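Importin subunit beta-1 (Saccharomyces cerevisiae, PDB 5OWU) functions as an importin beta subunit in nuclear protein import, associating with importin alpha, which recognises the classical nuclear localization signal of cargo. Local coordinates at residues A[704-709]-A[722-727]; A[730-735]-A[756-761]. All blocks are in the same frame, centred on the assembly; numbering follows the deposited sequence.

Contact 1. Residues A[704-709]-A[722-727]; sequences SVFGDI and NDIMAL
Phe706 and Ile724 meet through matching first torsions: each carries its leading branch (CG in Phe706 at chi1 -74°, CG1 in Ile724 at -64°) anti to its own carbonyl carbon, and both side chains set off toward the other segment. The second torsion of Ile724 is somewhat rotated from the staggered position, and with it CD1 is set over the middle of the Phe706 ring. The evidence for a CH-pi contact is direct: Ile724 CD1 lies 3.6 Å from the centroid of the Phe706 ring, 14° off the ring normal. Its nearest ring atoms are at the far end, with Phe706 CZ 3.5 Å from Ile724 CD1. The other branch, Ile724 CG2, sits lower on the ring, 4.0 Å from Phe706 CD2, so the isoleucine spans the ring from its root to its tip. Leu727, one helical turn further on, adds a single methyl. Its CD1 comes obliquely to the ring, 3.8 Å from Phe706 CE2, and the two side chains run at about a right angle. All of these pairings are apolar, and Phe706 and Ile724 are both buried. Phe706 CA and Ile724 CA, the nearest pair of the two segments, are 7.6 Å apart, and the contacts between the segments are made by side chains. The contact joins helix 698-713, the end of HEAT repeat 16, to helix 718-732, the start of repeat 17, and so belongs to the inter-repeat packing that builds the solenoid. Phe706 also touches Met682 of helix 675-689 in repeat 16, while Ile724 reaches Phe717 in the connecting loop and Ile761 of helix 741-764, which places the ring and its isoleucine where helices of the two successive repeats converge.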
loop_
_atom_site.group_PDB
_atom_site.type_symbol
_atom_site.label_atom_id
_atom_site.label_comp_id
_atom_site.label_asym_id
_atom_site.label_seq_id
_atom_site.Cartn_x
_atom_site.Cartn_y
_atom_site.Cartn_z
ATOM N N SER A 704 12.366 16.981 -7.263
ATOM C CA SER A 704 13.093 16.257 -8.295
ATOM C C SER A 704 13.410 17.166 -9.469
ATOM O O SER A 704 14.509 17.098 -10.036
ATOM C CB SER A 704 12.292 15.042 -8.760
ATOM O OG SER A 704 12.124 14.131 -7.696
ATOM N N VAL A 705 12.476 18.055 -9.828
ATOM C CA VAL A 705 12.691 18.827 -11.044
ATOM C C VAL A 705 13.761 19.874 -10.803
ATOM O O VAL A 705 14.470 20.269 -11.740
ATOM C CB VAL A 705 11.367 19.431 -11.560
ATOM C CG1 VAL A 705 11.040 20.772 -10.904
ATOM C CG2 VAL A 705 11.413 19.579 -13.067
ATOM N N PHE A 706 13.948 20.304 -9.546
ATOM C CA PHE A 706 15.081 21.179 -9.271
ATOM C C PHE A 706 16.368 20.529 -9.753
ATOM O O PHE A 706 17.199 21.178 -10.408
ATOM C CB PHE A 706 15.159 21.505 -7.778
ATOM C CG PHE A 706 14.104 22.474 -7.303
ATOM C CD1 PHE A 706 13.730 23.561 -8.079
ATOM C CD2 PHE A 706 13.492 22.299 -6.071
ATOM C CE1 PHE A 706 12.768 24.454 -7.636
ATOM C CE2 PHE A 706 12.529 23.192 -5.625
ATOM C CZ PHE A 706 12.165 24.267 -6.411
ATOM N N GLY A 707 16.505 19.223 -9.507
ATOM C CA GLY A 707 17.683 18.509 -9.971
ATOM C C GLY A 707 17.795 18.526 -11.480
ATOM O O GLY A 707 18.882 18.725 -12.033
ATOM N N ASP A 708 16.671 18.327 -12.171
ATOM C CA ASP A 708 16.691 18.419 -13.625
ATOM C C ASP A 708 17.172 19.796 -14.054
ATOM O O ASP A 708 18.079 19.926 -14.887
ATOM C CB ASP A 708 15.300 18.134 -14.193
ATOM C CG ASP A 708 14.827 16.740 -13.881
ATOM O OD1 ASP A 708 15.646 15.813 -13.982
ATOM O OD2 ASP A 708 13.645 16.584 -13.527
ATOM N N ILE A 709 16.615 20.841 -13.441
ATOM C CA ILE A 709 16.932 22.190 -13.894
ATOM C C ILE A 709 18.404 22.475 -13.646
ATOM O O ILE A 709 19.153 22.852 -14.559
ATOM C CB ILE A 709 16.009 23.214 -13.210
ATOM C CG1 ILE A 709 14.572 22.995 -13.705
ATOM C CG2 ILE A 709 16.499 24.648 -13.475
ATOM C CD1 ILE A 709 13.533 23.912 -13.099
ATOM N N ASN A 722 21.078 28.472 -2.730
ATOM C CA ASN A 722 20.792 28.568 -1.304
ATOM C C ASN A 722 19.331 28.244 -1.030
ATOM O O ASN A 722 19.020 27.333 -0.250
ATOM C CB ASN A 722 21.149 29.957 -0.764
ATOM C CG ASN A 722 21.206 29.981 0.752
ATOM O OD1 ASN A 722 20.416 30.656 1.402
ATOM N ND2 ASN A 722 22.123 29.205 1.321
ATOM N N ASP A 723 18.414 28.922 -1.729
ATOM C CA ASP A 723 17.003 28.686 -1.450
ATOM C C ASP A 723 16.665 27.214 -1.633
ATOM O O ASP A 723 16.057 26.586 -0.753
ATOM C CB ASP A 723 16.123 29.551 -2.347
ATOM C CG ASP A 723 16.165 31.012 -1.964
ATOM O OD1 ASP A 723 16.504 31.320 -0.800
ATOM O OD2 ASP A 723 15.853 31.846 -2.834
ATOM N N ILE A 724 17.106 26.629 -2.749
ATOM C CA ILE A 724 16.761 25.236 -3.026
ATOM C C ILE A 724 17.344 24.338 -1.951
ATOM O O ILE A 724 16.669 23.427 -1.446
ATOM C CB ILE A 724 17.239 24.836 -4.436
ATOM C CG1 ILE A 724 16.509 25.642 -5.523
ATOM C CG2 ILE A 724 17.100 23.334 -4.677
ATOM C CD1 ILE A 724 15.047 25.964 -5.269
ATOM N N MET A 725 18.586 24.603 -1.544
ATOM C CA MET A 725 19.177 23.753 -0.522
ATOM C C MET A 725 18.363 23.839 0.758
ATOM O O MET A 725 18.104 22.819 1.409
ATOM C CB MET A 725 20.634 24.138 -0.275
ATOM C CG MET A 725 21.590 23.632 -1.348
ATOM S SD MET A 725 21.677 21.825 -1.404
ATOM C CE MET A 725 23.154 21.548 -2.367
ATOM N N ALA A 726 17.885 25.039 1.096
ATOM C CA ALA A 726 17.044 25.159 2.276
ATOM C C ALA A 726 15.884 24.185 2.168
ATOM O O ALA A 726 15.677 23.339 3.049
ATOM C CB ALA A 726 16.549 26.597 2.432
ATOM N N LEU A 727 15.177 24.230 1.035
ATOM C CA LEU A 727 14.049 23.332 0.833
ATOM C C LEU A 727 14.483 21.890 1.032
ATOM O O LEU A 727 13.866 21.139 1.802
ATOM C CB LEU A 727 13.459 23.541 -0.562
ATOM C CG LEU A 727 12.725 24.865 -0.783
ATOM C CD1 LEU A 727 12.313 24.989 -2.243
ATOM C CD2 LEU A 727 11.509 24.991 0.132
#

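Contact 2. Residues A[730-735]-A[756-761]; sequences AAQNTK and DAYVGI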
loop_
_atom_site.group_PDB
_atom_site.type_symbol
_atom_site.label_atom_id
_atom_site.label_comp_id
_atom_site.label_asym_id
_atom_site.label_seq_id
_atom_site.Cartn_x
_atom_site.Cartn_y
_atom_site.Cartn_z
ATOM N N ALA A 730 14.976 21.104 4.645
ATOM C CA ALA A 730 13.709 21.014 5.352
ATOM C C ALA A 730 13.029 19.694 5.029
ATOM O O ALA A 730 12.470 19.036 5.915
ATOM C CB ALA A 730 12.814 22.201 4.993
ATOM N N ALA A 731 13.131 19.259 3.769
ATOM C CA ALA A 731 12.454 18.036 3.362
ATOM C C ALA A 731 13.124 16.804 3.956
ATOM O O ALA A 731 12.438 15.861 4.369
ATOM C CB ALA A 731 12.419 17.938 1.839
ATOM N N GLN A 732 14.456 16.778 4.012
ATOM C CA GLN A 732 15.109 15.554 4.463
ATOM C C GLN A 732 15.000 15.369 5.971
ATOM O O GLN A 732 15.117 14.238 6.453
ATOM C CB GLN A 732 16.577 15.532 4.028
ATOM C CG GLN A 732 17.522 16.398 4.844
ATOM C CD GLN A 732 18.886 16.494 4.198
ATOM O OE1 GLN A 732 18.997 16.551 2.975
ATOM N NE2 GLN A 732 19.936 16.496 5.015
ATOM N N ASN A 733 14.756 16.445 6.716
ATOM C CA ASN A 733 14.604 16.394 8.162
ATOM C C ASN A 733 13.149 16.320 8.596
ATOM O O ASN A 733 12.864 16.420 9.793
ATOM C CB ASN A 733 15.273 17.610 8.802
ATOM C CG ASN A 733 16.778 17.522 8.768
ATOM O OD1 ASN A 733 17.348 16.429 8.780
ATOM N ND2 ASN A 733 17.435 18.668 8.724
ATOM N N THR A 734 12.224 16.163 7.655
ATOM C CA THR A 734 10.819 15.991 7.997
ATOM C C THR A 734 10.573 14.533 8.366
ATOM O O THR A 734 10.744 13.635 7.533
ATOM C CB THR A 734 9.926 16.413 6.831
ATOM O OG1 THR A 734 10.109 17.811 6.564
ATOM C CG2 THR A 734 8.454 16.148 7.154
ATOM N N LYS A 735 10.189 14.296 9.617
ATOM C CA LYS A 735 9.852 12.953 10.050
ATOM C C LYS A 735 8.549 12.506 9.395
ATOM O O LYS A 735 7.776 13.329 8.898
ATOM C CB LYS A 735 9.709 12.899 11.569
ATOM C CG LYS A 735 10.902 13.440 12.338
ATOM C CD LYS A 735 12.169 12.648 12.045
ATOM C CE LYS A 735 13.352 13.177 12.842
ATOM N NZ LYS A 735 13.648 14.607 12.532
ATOM N N ASP A 756 17.220 12.953 -6.004
ATOM C CA ASP A 756 17.219 13.504 -7.362
ATOM C C ASP A 756 17.808 14.913 -7.375
ATOM O O ASP A 756 18.663 15.247 -8.210
ATOM C CB ASP A 756 15.794 13.551 -7.929
ATOM C CG ASP A 756 15.251 12.185 -8.307
ATOM O OD1 ASP A 756 16.048 11.248 -8.492
ATOM O OD2 ASP A 756 14.015 12.068 -8.441
ATOM N N ALA A 757 17.326 15.764 -6.468
ATOM C CA ALA A 757 17.774 17.152 -6.434
ATOM C C ALA A 757 19.285 17.233 -6.277
ATOM O O ALA A 757 19.960 17.965 -7.016
ATOM C CB ALA A 757 17.072 17.901 -5.304
ATOM N N TYR A 758 19.839 16.480 -5.319
ATOM C CA TYR A 758 21.272 16.560 -5.055
ATOM C C TYR A 758 22.082 16.010 -6.221
ATOM O O TYR A 758 23.164 16.526 -6.529
ATOM C CB TYR A 758 21.624 15.811 -3.763
ATOM C CG TYR A 758 21.157 16.478 -2.479
ATOM C CD1 TYR A 758 20.899 17.846 -2.426
ATOM C CD2 TYR A 758 20.976 15.736 -1.317
ATOM C CE1 TYR A 758 20.476 18.448 -1.261
ATOM C CE2 TYR A 758 20.550 16.332 -0.145
ATOM C CZ TYR A 758 20.300 17.688 -0.124
ATOM O OH TYR A 758 19.876 18.289 1.037
ATOM N N VAL A 759 21.593 14.947 -6.868
ATOM C CA VAL A 759 22.298 14.416 -8.033
ATOM C C VAL A 759 22.380 15.478 -9.121
ATOM O O VAL A 759 23.450 15.742 -9.688
ATOM C CB VAL A 759 21.601 13.142 -8.543
ATOM C CG1 VAL A 759 22.119 12.727 -9.925
ATOM C CG2 VAL A 759 21.806 12.019 -7.566
ATOM N N GLY A 760 21.244 16.106 -9.426
ATOM C CA GLY A 760 21.234 17.116 -10.466
ATOM C C GLY A 760 22.102 18.313 -10.119
ATOM O O GLY A 760 22.775 18.875 -10.984
ATOM N N ILE A 761 22.099 18.714 -8.846
ATOM C CA ILE A 761 22.869 19.884 -8.425
ATOM C C ILE A 761 24.360 19.593 -8.511
ATOM O O ILE A 761 25.141 20.399 -9.026
ATOM C CB ILE A 761 22.449 20.306 -7.005
ATOM C CG1 ILE A 761 21.102 21.021 -7.068
ATOM C CG2 ILE A 761 23.490 21.202 -6.354
ATOM C CD1 ILE A 761 20.441 21.227 -5.711
#
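Tyr758 and Gln732 approach each other at about a right angle, the phenol end of one reaching the amide oxygen of the other. The amide and ring planes stand 82° apart. Gln732 OE1 nevertheless lies in the plane of the ring, at its edge, so the oxygen meets the hydroxyl and the neighbouring CE2 edge and does not sit over the aromatic face. Tyr758 OH donates to Gln732 OE1 at 2.7 Å, while Tyr758 CE2 is 3.5 Å from the same oxygen. Relative to the amide, the hydroxyl stands above the carbonyl plane, 36° out of it, so the short bond does not lie on a lone pair. Gln732 gets there with CG wedged between its backbone N and carbonyl carbon (chi1 77°) and the rest of its chain extended. The bond links the two helices of HEAT repeat 17, tying the last turn of helix 718-732 to helix 741-764 within the antiparallel helical hairpin characteristic of these repeats. The other end of the same amide is also engaged, since Gln732 NE2 is hydrogen-bonded to Thr778 O of helix 776-788, a pairing that helps fix the rotation of the amide. A phenylalanine in place of Tyr758 would probably leave Gln732 OE1, a buried oxygen, without its hydroxyl donor and the amide held less firmly. Where helix 718-732 ends, Asn733 departs from helical torsions, and Thr734 OG1 turns back to donate to Ala730 O at 2.7 Å.

Overall arrangement
Both contacts are buried and use helix 718-732, but at successive places and against different partners. Contact 1 joins it to the preceding repeat through a purely hydrocarbon interface, whereas contact 2 joins it to its own hairpin partner, helix 741-764, through one polar bond, and buries less surface (67 against 143 Å²). Their centres lie 8 Å apart and their segments touch: Met725 SD packs 3.6 Å from Tyr758 CE1, and Ser704 OG is 2.9 Å from Asp756 OD2 in a probable hydrogen bond. Helix 718-732 is thus held in two directions, between repeats and within one.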